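Local coordinates for protein L-ornithine N(5)-monooxygenase (Pseudomonas aeruginosa, PDB 3S5W) that hydroxylates the side-chain nitrogen of L-ornithine using FAD, NADPH and dioxygen, the first step in making the hydroxamate siderophore pyoverdin, at residues S41-A44 with L45-L49; A342-A346 with Q347-L351; T310-I313 with E314-G318. One frame throughout, in Å; residues are numbered along the deposited sequence.

Interaction 1 of 3, residues S41-A44 with L45-L49. With FAD (flavin-adenine dinucleotide), chain C.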
ATOM      1  N   SER A  41      -3.529   8.242   2.608  1.00 22.16           N
ATOM      2  CA  SER A  41      -3.179   9.434   1.825  1.00 22.73           C
ATOM      3  C   SER A  41      -4.311  10.473   1.856  1.00 23.30           C
ATOM      4  O   SER A  41      -4.084  11.654   2.084  1.00 22.84           O
ATOM      5  CB  SER A  41      -2.844   9.069   0.376  1.00 22.83           C
ATOM      6  OG  SER A  41      -1.569   8.477   0.317  1.00 24.96           O
ATOM      7  N   ASN A  42      -5.527  10.022   1.584  1.00 22.97           N
ATOM      8  CA  ASN A  42      -6.630  10.962   1.508  1.00 23.50           C
ATOM      9  C   ASN A  42      -7.218  11.321   2.858  1.00 23.25           C
ATOM     10  O   ASN A  42      -7.751  12.409   3.010  1.00 24.63           O
ATOM     11  CB  ASN A  42      -7.681  10.501   0.503  1.00 24.05           C
ATOM     12  CG  ASN A  42      -7.256  10.780  -0.947  1.00 25.28           C
ATOM     13  OD1 ASN A  42      -6.293  11.512  -1.209  1.00 26.96           O
ATOM     14  ND2 ASN A  42      -8.000  10.226  -1.884  1.00 26.97           N
ATOM     15  N   ILE A  43      -7.088  10.439   3.845  1.00 23.09           N
ATOM     16  CA  ILE A  43      -7.468  10.807   5.219  1.00 22.96           C
ATOM     17  C   ILE A  43      -6.537  11.946   5.678  1.00 22.90           C
ATOM     18  O   ILE A  43      -6.997  12.947   6.220  1.00 22.45           O
ATOM     19  CB  ILE A  43      -7.389   9.603   6.207  1.00 22.29           C
ATOM     20  CG1 ILE A  43      -8.324   8.467   5.782  1.00 24.26           C
ATOM     21  CG2 ILE A  43      -7.767  10.057   7.584  1.00 23.02           C
ATOM     22  CD1 ILE A  43      -8.091   7.099   6.463  1.00 20.82           C
ATOM     23  N   ALA A  44      -5.222  11.786   5.476  1.00 22.13           N
ATOM     24  CA  ALA A  44      -4.282  12.849   5.847  1.00 22.10           C
ATOM     25  C   ALA A  44      -4.617  14.171   5.132  1.00 22.69           C
ATOM     26  O   ALA A  44      -4.495  15.278   5.707  1.00 22.01           O
ATOM     27  CB  ALA A  44      -2.825  12.430   5.512  1.00 21.52           C
ATOM     28  N   LEU A  45      -4.975  14.053   3.863  1.00 22.60           N
ATOM     29  CA  LEU A  45      -5.419  15.218   3.099  1.00 23.14           C
ATOM     30  C   LEU A  45      -6.706  15.889   3.673  1.00 23.35           C
ATOM     31  O   LEU A  45      -6.749  17.120   3.780  1.00 23.91           O
ATOM     32  CB  LEU A  45      -5.602  14.850   1.630  1.00 23.13           C
ATOM     33  CG  LEU A  45      -6.088  15.981   0.700  1.00 23.87           C
ATOM     34  CD1 LEU A  45      -5.077  17.136   0.712  1.00 25.34           C
ATOM     35  CD2 LEU A  45      -6.188  15.383  -0.690  1.00 25.61           C
ATOM     36  N   ALA A  46      -7.708  15.101   4.056  1.00 24.77           N
ATOM     37  CA  ALA A  46      -8.940  15.618   4.673  1.00 25.62           C
ATOM     38  C   ALA A  46      -8.621  16.420   5.948  1.00 26.43           C
ATOM     39  O   ALA A  46      -9.219  17.497   6.218  1.00 25.52           O
ATOM     40  CB  ALA A  46      -9.900  14.445   5.019  1.00 26.94           C
ATOM     41  N   ILE A  47      -7.682  15.897   6.739  1.00 25.63           N
ATOM     42  CA  ILE A  47      -7.220  16.615   7.935  1.00 25.71           C
ATOM     43  C   ILE A  47      -6.575  17.951   7.576  1.00 26.41           C
ATOM     44  O   ILE A  47      -6.882  18.992   8.190  1.00 25.63           O
ATOM     45  CB  ILE A  47      -6.208  15.777   8.767  1.00 25.29           C
ATOM     46  CG1 ILE A  47      -6.860  14.497   9.262  1.00 24.70           C
ATOM     47  CG2 ILE A  47      -5.629  16.604   9.923  1.00 25.16           C
ATOM     48  CD1 ILE A  47      -5.840  13.442   9.761  1.00 26.03           C
ATOM     49  N   ALA A  48      -5.673  17.933   6.600  1.00 26.51           N
ATOM     50  CA  ALA A  48      -4.954  19.151   6.240  1.00 28.43           C
ATOM     51  C   ALA A  48      -5.921  20.209   5.654  1.00 29.26           C
ATOM     52  O   ALA A  48      -5.771  21.423   5.919  1.00 29.65           O
ATOM     53  CB  ALA A  48      -3.863  18.841   5.272  1.00 28.27           C
ATOM     54  N   LEU A  49      -6.910  19.737   4.897  1.00 30.07           N
ATOM     55  CA  LEU A  49      -7.987  20.613   4.367  1.00 31.58           C
ATOM     56  C   LEU A  49      -8.786  21.246   5.485  1.00 32.20           C
ATOM     57  O   LEU A  49      -9.032  22.458   5.449  1.00 32.83           O
ATOM     58  CB  LEU A  49      -8.926  19.866   3.407  1.00 31.31           C
ATOM     59  CG  LEU A  49      -8.336  19.429   2.070  1.00 33.06           C
ATOM     60  CD1 LEU A  49      -9.264  18.447   1.350  1.00 31.03           C
ATOM     61  CD2 LEU A  49      -7.961  20.609   1.202  1.00 33.18           C
TER
HETATM   62  PA  FAD C 450      -4.183   2.681   0.367  1.00 23.63           P
HETATM   63  O1A FAD C 450      -3.848   1.493  -0.453  1.00 19.77           O
HETATM   64  O2A FAD C 450      -3.987   2.510   1.884  1.00 19.53           O
HETATM   65  O5B FAD C 450      -5.732   3.103   0.117  1.00 23.66           O
HETATM   66  C5B FAD C 450      -6.238   3.121  -1.197  1.00 21.39           C
HETATM   67  C4B FAD C 450      -7.747   3.124  -1.025  1.00 23.22           C
HETATM   68  O4B FAD C 450      -8.313   3.278  -2.299  1.00 26.67           O
HETATM   69  C3B FAD C 450      -8.234   1.781  -0.491  1.00 23.62           C
HETATM   70  O3B FAD C 450      -8.946   1.973   0.715  1.00 24.22           O
HETATM   71  C2B FAD C 450      -9.127   1.224  -1.608  1.00 24.49           C
HETATM   72  O2B FAD C 450     -10.327   0.647  -1.105  1.00 27.34           O
HETATM   73  C1B FAD C 450      -9.472   2.462  -2.379  1.00 25.52           C
HETATM   74  N9A FAD C 450      -9.692   2.278  -3.810  1.00 27.25           N
HETATM   75  C8A FAD C 450      -8.863   1.654  -4.736  1.00 30.44           C
HETATM   76  N7A FAD C 450      -9.441   1.797  -5.966  1.00 29.15           N
HETATM   77  C5A FAD C 450     -10.586   2.515  -5.816  1.00 28.77           C
HETATM   78  C6A FAD C 450     -11.550   2.944  -6.729  1.00 30.58           C
HETATM   79  N6A FAD C 450     -11.317   2.875  -8.050  1.00 28.73           N
HETATM   80  N1A FAD C 450     -12.638   3.667  -6.246  1.00 28.54           N
HETATM   81  C2A FAD C 450     -12.784   3.984  -4.911  1.00 27.82           C
HETATM   82  N3A FAD C 450     -11.824   3.559  -3.999  1.00 25.41           N
HETATM   83  C4A FAD C 450     -10.749   2.834  -4.460  1.00 28.24           C
HETATM   84  N1  FAD C 450       3.563   1.775   4.957  1.00 22.48           N
HETATM   85  C2  FAD C 450       4.234   2.207   6.093  1.00 25.26           C
HETATM   86  O2  FAD C 450       4.702   3.333   6.142  1.00 23.60           O
HETATM   87  N3  FAD C 450       4.385   1.374   7.182  1.00 25.57           N
HETATM   88  C4  FAD C 450       3.866   0.103   7.184  1.00 28.10           C
HETATM   89  O4  FAD C 450       3.987  -0.596   8.205  1.00 26.10           O
HETATM   90  C4X FAD C 450       3.198  -0.350   6.030  1.00 25.20           C
HETATM   91  N5  FAD C 450       2.679  -1.637   5.991  1.00 26.11           N
HETATM   92  C5X FAD C 450       2.032  -2.085   4.852  1.00 27.52           C
HETATM   93  C6  FAD C 450       1.513  -3.388   4.826  1.00 29.83           C
HETATM   94  C7  FAD C 450       0.860  -3.867   3.698  1.00 29.86           C
HETATM   95  C7M FAD C 450       0.339  -5.282   3.740  1.00 32.40           C
HETATM   96  C8  FAD C 450       0.749  -3.049   2.580  1.00 28.19           C
HETATM   97  C8M FAD C 450       0.054  -3.499   1.328  1.00 31.03           C
HETATM   98  C9  FAD C 450       1.258  -1.755   2.594  1.00 26.97           C
HETATM   99  C9A FAD C 450       1.891  -1.246   3.736  1.00 26.84           C
HETATM  100  N10 FAD C 450       2.413   0.053   3.769  1.00 23.80           N
HETATM  101  C10 FAD C 450       3.079   0.485   4.910  1.00 24.18           C
HETATM  102  C1' FAD C 450       2.347   0.973   2.589  1.00 23.37           C
HETATM  103  C2' FAD C 450       0.944   1.547   2.304  1.00 23.22           C
HETATM  104  O2' FAD C 450       0.964   1.809   0.897  1.00 24.65           O
HETATM  105  C3' FAD C 450       0.749   2.840   3.081  1.00 24.06           C
HETATM  106  O3' FAD C 450       0.902   2.643   4.501  1.00 23.72           O
HETATM  107  C4' FAD C 450      -0.665   3.434   2.858  1.00 22.97           C
HETATM  108  O4' FAD C 450      -1.638   2.413   3.046  1.00 23.37           O
HETATM  109  C5' FAD C 450      -0.851   4.173   1.507  1.00 23.29           C
HETATM  110  O5' FAD C 450      -2.032   4.946   1.615  1.00 26.29           O
HETATM  111  P   FAD C 450      -2.968   5.311   0.347  1.00 24.11           P
HETATM  112  O1P FAD C 450      -4.182   5.987   0.935  1.00 22.80           O
HETATM  113  O2P FAD C 450      -2.115   6.093  -0.615  1.00 20.51           O
HETATM  114  O3P FAD C 450      -3.343   3.885  -0.261  1.00 21.18           O
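S41 to A44 and L45 to L49 make a local helical contact, i to i+4, in the first turns of helix 40-56. With strands 30-36 and 61-65 this helix forms the Rossmann-type beta-alpha-beta unit of FAD-binding flavoproteins, its N-terminal end at the pyrophosphate. Four successive backbone bonds define the contact. L45 N reaches S41 O at 3.1 Å, and I47 N reaches I43 O also at 3.1 Å. A46 N and A48 N bond likewise to N42 O and A44 O.

I47 CG1 sits 3.4 Å from I43 O, while its CD1 comes 4.5 Å from I43 CG2, a loose apolar touch. N42 and L45 run alongside each other, with N42 OD1 3.9 Å from L45 CD2. The N42 amide bonds through ND2 to G37 O and through OD1 to S187 OG.

At the start of the helix, S41 grips the phosphate on the ribityl side twice: its N donates to FAD O1P at 2.9 Å and its OG to O2P at 2.6 Å. OG is anti to the carbonyl carbon (chi1 -75°), which sets it beside the backbone N, and both donors reach this phosphate. R435 also bonds to OG, and the positive end of the helix dipole probably helps stabilise the phosphate's negative charge.

F63 of strand 61-65 touches N42, A46 and L49; helix 432-447 lies against S41, A48 and L49, and helix 126-137 against I43 and I47.

Interaction 2 of 3, residues A342-A346 with Q347-L351; sequences ATATA and QGIEL
T345, Q347 and E350 carry most of this contact, in which strand 337-345 turns back into strand 348-355. T345 closes the turn with both backbone and side chain. Its N bonds to G348 O at 2.9 Å nearly in line with the carbonyl (C=O...N angle 169°), and its OG1 donates to the same oxygen at 3.0 Å from above the carbonyl plane. That oxygen therefore takes two donors from one residue. OG1 can reach it because chi1 of 72° tucks the hydroxyl between the backbone N and carbonyl carbon. In return G348 N donates to T345 O at 3.2 Å.

Q347 bends at chi2 (84°), which brings OE1 back to 3.8 Å from A346 CB; its N makes only a weak bond to T345 OG1. E350 pairs with T343 through two backbone bonds, E350 N to T343 O measuring 2.8 Å. E350 CB lies 4.3 Å from T345 CG2 on the same sheet face, and the E350 carboxylate forms a salt bridge with R341. On the other face A342 CB packs on L351 CD2 at 3.6 Å.

The antiparallel register identifies a beta hairpin with a two-residue loop (2:2), closed by the type I turn from T345 to G348 and completed by strand 361-366 as a three-stranded sheet.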
ATOM      1  N   ALA A 342       3.343 -23.442 -13.724  1.00 28.16           N
ATOM      2  CA  ALA A 342       2.361 -23.694 -12.664  1.00 29.27           C
ATOM      3  C   ALA A 342       1.096 -24.222 -13.319  1.00 30.19           C
ATOM      4  O   ALA A 342       0.577 -23.584 -14.237  1.00 29.85           O
ATOM      5  CB  ALA A 342       2.071 -22.411 -11.885  1.00 28.40           C
ATOM      6  N   THR A 343       0.640 -25.396 -12.884  1.00 31.43           N
ATOM      7  CA  THR A 343      -0.459 -26.073 -13.554  1.00 33.09           C
ATOM      8  C   THR A 343      -1.506 -26.507 -12.526  1.00 33.17           C
ATOM      9  O   THR A 343      -1.153 -27.097 -11.506  1.00 33.34           O
ATOM     10  CB  THR A 343       0.048 -27.346 -14.333  1.00 33.17           C
ATOM     11  OG1 THR A 343       1.178 -26.993 -15.147  1.00 34.89           O
ATOM     12  CG2 THR A 343      -1.079 -27.939 -15.215  1.00 34.49           C
ATOM     13  N   ALA A 344      -2.776 -26.218 -12.799  1.00 34.16           N
ATOM     14  CA  ALA A 344      -3.893 -26.767 -12.024  1.00 35.43           C
ATOM     15  C   ALA A 344      -4.066 -28.260 -12.326  1.00 36.89           C
ATOM     16  O   ALA A 344      -4.133 -28.649 -13.494  1.00 36.49           O
ATOM     17  CB  ALA A 344      -5.202 -26.018 -12.344  1.00 34.96           C
ATOM     18  N   THR A 345      -4.116 -29.082 -11.277  1.00 37.87           N
ATOM     19  CA  THR A 345      -4.471 -30.503 -11.388  1.00 39.54           C
ATOM     20  C   THR A 345      -5.559 -30.836 -10.358  1.00 40.42           C
ATOM     21  O   THR A 345      -5.807 -30.063  -9.409  1.00 39.64           O
ATOM     22  CB  THR A 345      -3.253 -31.478 -11.194  1.00 40.17           C
ATOM     23  OG1 THR A 345      -2.846 -31.508  -9.815  1.00 41.40           O
ATOM     24  CG2 THR A 345      -2.037 -31.121 -12.078  1.00 40.04           C
ATOM     25  N   ALA A 346      -6.202 -31.991 -10.530  1.00 41.24           N
ATOM     26  CA  ALA A 346      -7.167 -32.495  -9.542  1.00 41.84           C
ATOM     27  C   ALA A 346      -6.545 -32.578  -8.129  1.00 41.85           C
ATOM     28  O   ALA A 346      -7.237 -32.331  -7.142  1.00 42.07           O
ATOM     29  CB  ALA A 346      -7.741 -33.888  -9.981  1.00 42.08           C
ATOM     30  N   GLN A 347      -5.249 -32.904  -8.055  1.00 41.51           N
ATOM     31  CA  GLN A 347      -4.507 -33.081  -6.782  1.00 41.57           C
ATOM     32  C   GLN A 347      -3.949 -31.791  -6.147  1.00 39.63           C
ATOM     33  O   GLN A 347      -3.490 -31.822  -5.011  1.00 39.21           O
ATOM     34  CB  GLN A 347      -3.333 -34.069  -6.945  1.00 42.52           C
ATOM     35  CG  GLN A 347      -3.721 -35.545  -7.182  1.00 47.49           C
ATOM     36  CD  GLN A 347      -4.007 -35.851  -8.647  1.00 52.27           C
ATOM     37  OE1 GLN A 347      -5.068 -36.397  -8.979  1.00 55.01           O
ATOM     38  NE2 GLN A 347      -3.067 -35.493  -9.537  1.00 53.45           N
ATOM     39  N   GLY A 348      -3.973 -30.679  -6.878  1.00 37.08           N
ATOM     40  CA  GLY A 348      -3.445 -29.410  -6.364  1.00 34.56           C
ATOM     41  C   GLY A 348      -2.789 -28.575  -7.450  1.00 32.89           C
ATOM     42  O   GLY A 348      -3.049 -28.790  -8.648  1.00 32.23           O
ATOM     43  N   ILE A 349      -1.988 -27.589  -7.039  1.00 30.04           N
ATOM     44  CA  ILE A 349      -1.268 -26.743  -7.973  1.00 28.59           C
ATOM     45  C   ILE A 349       0.146 -27.324  -8.100  1.00 29.15           C
ATOM     46  O   ILE A 349       0.905 -27.379  -7.115  1.00 27.92           O
ATOM     47  CB  ILE A 349      -1.242 -25.228  -7.535  1.00 28.60           C
ATOM     48  CG1 ILE A 349      -2.673 -24.703  -7.306  1.00 29.94           C
ATOM     49  CG2 ILE A 349      -0.468 -24.360  -8.548  1.00 26.84           C
ATOM     50  CD1 ILE A 349      -3.616 -24.847  -8.527  1.00 29.12           C
ATOM     51  N   GLU A 350       0.487 -27.760  -9.311  1.00 28.24           N
ATOM     52  CA  GLU A 350       1.775 -28.386  -9.551  1.00 29.91           C
ATOM     53  C   GLU A 350       2.757 -27.302  -9.994  1.00 28.96           C
ATOM     54  O   GLU A 350       2.488 -26.556 -10.923  1.00 29.30           O
ATOM     55  CB  GLU A 350       1.618 -29.514 -10.605  1.00 30.21           C
ATOM     56  CG  GLU A 350       2.911 -30.207 -10.935  1.00 35.10           C
ATOM     57  CD  GLU A 350       2.711 -31.277 -11.982  1.00 40.32           C
ATOM     58  OE1 GLU A 350       2.069 -32.299 -11.682  1.00 43.67           O
ATOM     59  OE2 GLU A 350       3.178 -31.070 -13.108  1.00 42.55           O
ATOM     60  N   LEU A 351       3.885 -27.184  -9.299  1.00 28.59           N
ATOM     61  CA  LEU A 351       4.862 -26.156  -9.628  1.00 28.08           C
ATOM     62  C   LEU A 351       6.129 -26.849 -10.082  1.00 28.89           C
ATOM     63  O   LEU A 351       6.604 -27.748  -9.395  1.00 29.54           O
ATOM     64  CB  LEU A 351       5.213 -25.300  -8.394  1.00 27.88           C
ATOM     65  CG  LEU A 351       4.117 -24.466  -7.720  1.00 26.51           C
ATOM     66  CD1 LEU A 351       4.753 -23.548  -6.651  1.00 24.97           C
ATOM     67  CD2 LEU A 351       3.318 -23.639  -8.729  1.00 23.12           C
TER

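Interaction 3 of 3, residues T310-I313 with E314-G318; sequences TDLI and ERIYG
E314 crosses T310 at an angle and runs beside D311 in the first turns of an alpha helix, 310-326, and its side chain can be traced outward from the backbone. CB rests 3.6 Å from D311 O. CG, anti to the carbonyl carbon (chi1 -80°), passes 3.7 Å from T310 O, the very carbonyl that receives E314 N at 3.0 Å. The chain then runs extended, and CD is still near that oxygen. The carboxylate oxygens meet different neighbours: OE1 comes 3.6 Å from the methyl CG2 of T310, and OE2 stands 3.7 Å from D311 OD1. That approach brings like charges together on an exposed surface, the D311 and E314 carboxylate planes being 53° apart. The repulsion would tend to raise their pKa values, probably offset in part by the helix N-terminus and solvent.

D311 and L312 lie at the helix start, where D309 OD1 accepts a hydrogen bond from L312 N and a weak one from D311 N. R315 turns to the neighbouring helix 237-249, forming a salt bridge with D248. L312 and I316 pack on I244 of that helix, and L312 also touches Q237, an NADP(+)-binding residue.

The i to i+4 backbone bonding continues with Y317 N to I313 O at 2.8 Å. On the buried side, I316 CG1 lies 3.5 Å from L312 O, and the I316 and L312 side chains cross at an angle and meet at their CD1 atoms, 4.2 Å apart.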
ATOM      1  N   THR A 310      14.607  -7.339  10.726  1.00 24.64           N
ATOM      2  CA  THR A 310      15.647  -8.205  11.295  1.00 25.86           C
ATOM      3  C   THR A 310      15.119  -9.258  12.276  1.00 25.39           C
ATOM      4  O   THR A 310      15.508 -10.413  12.186  1.00 23.59           O
ATOM      5  CB  THR A 310      16.795  -7.377  11.938  1.00 27.71           C
ATOM      6  OG1 THR A 310      17.447  -6.648  10.901  1.00 29.99           O
ATOM      7  CG2 THR A 310      17.855  -8.287  12.554  1.00 29.12           C
ATOM      8  N   ASP A 311      14.227  -8.859  13.197  1.00 25.41           N
ATOM      9  CA  ASP A 311      13.745  -9.798  14.221  1.00 25.83           C
ATOM     10  C   ASP A 311      12.940 -10.924  13.621  1.00 24.16           C
ATOM     11  O   ASP A 311      12.983 -12.047  14.097  1.00 21.19           O
ATOM     12  CB  ASP A 311      12.966  -9.090  15.327  1.00 28.05           C
ATOM     13  CG  ASP A 311      13.872  -8.153  16.167  1.00 33.69           C
ATOM     14  OD1 ASP A 311      15.112  -8.372  16.250  1.00 39.32           O
ATOM     15  OD2 ASP A 311      13.339  -7.187  16.742  1.00 39.27           O
ATOM     16  N   LEU A 312      12.205 -10.605  12.557  1.00 23.07           N
ATOM     17  CA  LEU A 312      11.421 -11.609  11.863  1.00 22.58           C
ATOM     18  C   LEU A 312      12.338 -12.576  11.078  1.00 21.56           C
ATOM     19  O   LEU A 312      12.100 -13.784  11.037  1.00 20.42           O
ATOM     20  CB  LEU A 312      10.362 -10.889  10.966  1.00 23.41           C
ATOM     21  CG  LEU A 312       9.359 -11.741  10.176  1.00 28.01           C
ATOM     22  CD1 LEU A 312       8.707 -12.784  11.048  1.00 30.84           C
ATOM     23  CD2 LEU A 312       8.284 -10.873   9.505  1.00 26.57           C
ATOM     24  N   ILE A 313      13.420 -12.063  10.483  1.00 20.36           N
ATOM     25  CA  ILE A 313      14.429 -12.987   9.889  1.00 20.22           C
ATOM     26  C   ILE A 313      14.956 -13.979  10.952  1.00 20.54           C
ATOM     27  O   ILE A 313      15.037 -15.194  10.726  1.00 19.79           O
ATOM     28  CB  ILE A 313      15.610 -12.228   9.258  1.00 20.33           C
ATOM     29  CG1 ILE A 313      15.099 -11.305   8.132  1.00 19.40           C
ATOM     30  CG2 ILE A 313      16.666 -13.214   8.787  1.00 19.26           C
ATOM     31  CD1 ILE A 313      16.200 -10.560   7.332  1.00 18.94           C
ATOM     32  N   GLU A 314      15.302 -13.450  12.119  1.00 20.57           N
ATOM     33  CA  GLU A 314      15.850 -14.309  13.204  1.00 22.85           C
ATOM     34  C   GLU A 314      14.821 -15.375  13.610  1.00 22.01           C
ATOM     35  O   GLU A 314      15.157 -16.548  13.831  1.00 20.32           O
ATOM     36  CB  GLU A 314      16.236 -13.436  14.417  1.00 24.37           C
ATOM     37  CG  GLU A 314      17.601 -12.742  14.239  1.00 31.89           C
ATOM     38  CD  GLU A 314      17.847 -11.589  15.255  1.00 40.38           C
ATOM     39  OE1 GLU A 314      18.734 -10.748  14.979  1.00 41.78           O
ATOM     40  OE2 GLU A 314      17.152 -11.517  16.310  1.00 42.53           O
ATOM     41  N   ARG A 315      13.559 -14.952  13.682  1.00 22.63           N
ATOM     42  CA  ARG A 315      12.471 -15.887  14.031  1.00 22.40           C
ATOM     43  C   ARG A 315      12.353 -17.002  12.997  1.00 20.88           C
ATOM     44  O   ARG A 315      12.252 -18.175  13.349  1.00 19.74           O
ATOM     45  CB  ARG A 315      11.112 -15.208  14.135  1.00 23.72           C
ATOM     46  CG  ARG A 315      10.859 -14.561  15.474  1.00 31.95           C
ATOM     47  CD  ARG A 315       9.437 -13.965  15.525  1.00 37.83           C
ATOM     48  NE  ARG A 315       8.347 -14.947  15.569  1.00 42.85           N
ATOM     49  CZ  ARG A 315       7.055 -14.610  15.690  1.00 44.29           C
ATOM     50  NH1 ARG A 315       6.715 -13.332  15.769  1.00 43.07           N
ATOM     51  NH2 ARG A 315       6.102 -15.535  15.742  1.00 43.49           N
ATOM     52  N   ILE A 316      12.386 -16.641  11.718  1.00 20.37           N
ATOM     53  CA  ILE A 316      12.280 -17.654  10.674  1.00 20.29           C
ATOM     54  C   ILE A 316      13.504 -18.594  10.663  1.00 19.51           C
ATOM     55  O   ILE A 316      13.379 -19.832  10.555  1.00 19.33           O
ATOM     56  CB  ILE A 316      11.992 -16.984   9.294  1.00 19.70           C
ATOM     57  CG1 ILE A 316      10.567 -16.396   9.336  1.00 21.55           C
ATOM     58  CG2 ILE A 316      12.039 -17.974   8.145  1.00 19.55           C
ATOM     59  CD1 ILE A 316      10.289 -15.407   8.226  1.00 21.80           C
ATOM     60  N   TYR A 317      14.687 -18.009  10.784  1.00 18.86           N
ATOM     61  CA  TYR A 317      15.896 -18.828  10.811  1.00 19.01           C
ATOM     62  C   TYR A 317      15.796 -19.844  11.976  1.00 19.37           C
ATOM     63  O   TYR A 317      16.153 -21.015  11.825  1.00 19.09           O
ATOM     64  CB  TYR A 317      17.102 -17.946  11.007  1.00 19.06           C
ATOM     65  CG  TYR A 317      18.388 -18.689  10.724  1.00 20.33           C
ATOM     66  CD1 TYR A 317      18.838 -18.825   9.416  1.00 22.19           C
ATOM     67  CD2 TYR A 317      19.149 -19.263  11.761  1.00 23.46           C
ATOM     68  CE1 TYR A 317      20.024 -19.505   9.126  1.00 23.29           C
ATOM     69  CE2 TYR A 317      20.350 -19.939  11.475  1.00 23.18           C
ATOM     70  CZ  TYR A 317      20.767 -20.045  10.161  1.00 24.40           C
ATOM     71  OH  TYR A 317      21.947 -20.688   9.812  1.00 28.72           O
ATOM     72  N   GLY A 318      15.241 -19.385  13.097  1.00 19.27           N
ATOM     73  CA  GLY A 318      15.048 -20.236  14.285  1.00 20.24           C
ATOM     74  C   GLY A 318      14.124 -21.409  13.985  1.00 21.04           C
ATOM     75  O   GLY A 318      14.345 -22.530  14.464  1.00 21.25           O
TER

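How the interactions relate
All three contacts are local, but they stand in different parts of the molecule and none touches another. Interaction 1 holds the FAD pyrophosphate directly; its S41 side chain lies about 12 Å from the bound NADP and about 13 Å from the N5-hydroxyornithine. Interaction 3 belongs to the cofactor surroundings at second hand: the L312 side chain is about 9 Å from NADP. Interaction 2 is a more peripheral hairpin, although the L351 side chain is about 10 Å from the bound NADP. Between centres, 1 and 2 are about 46 Å apart, 1 and 3 about 36 Å, and 2 and 3 about 31 Å; interaction 1 lies opposite the other two across the chain's centre.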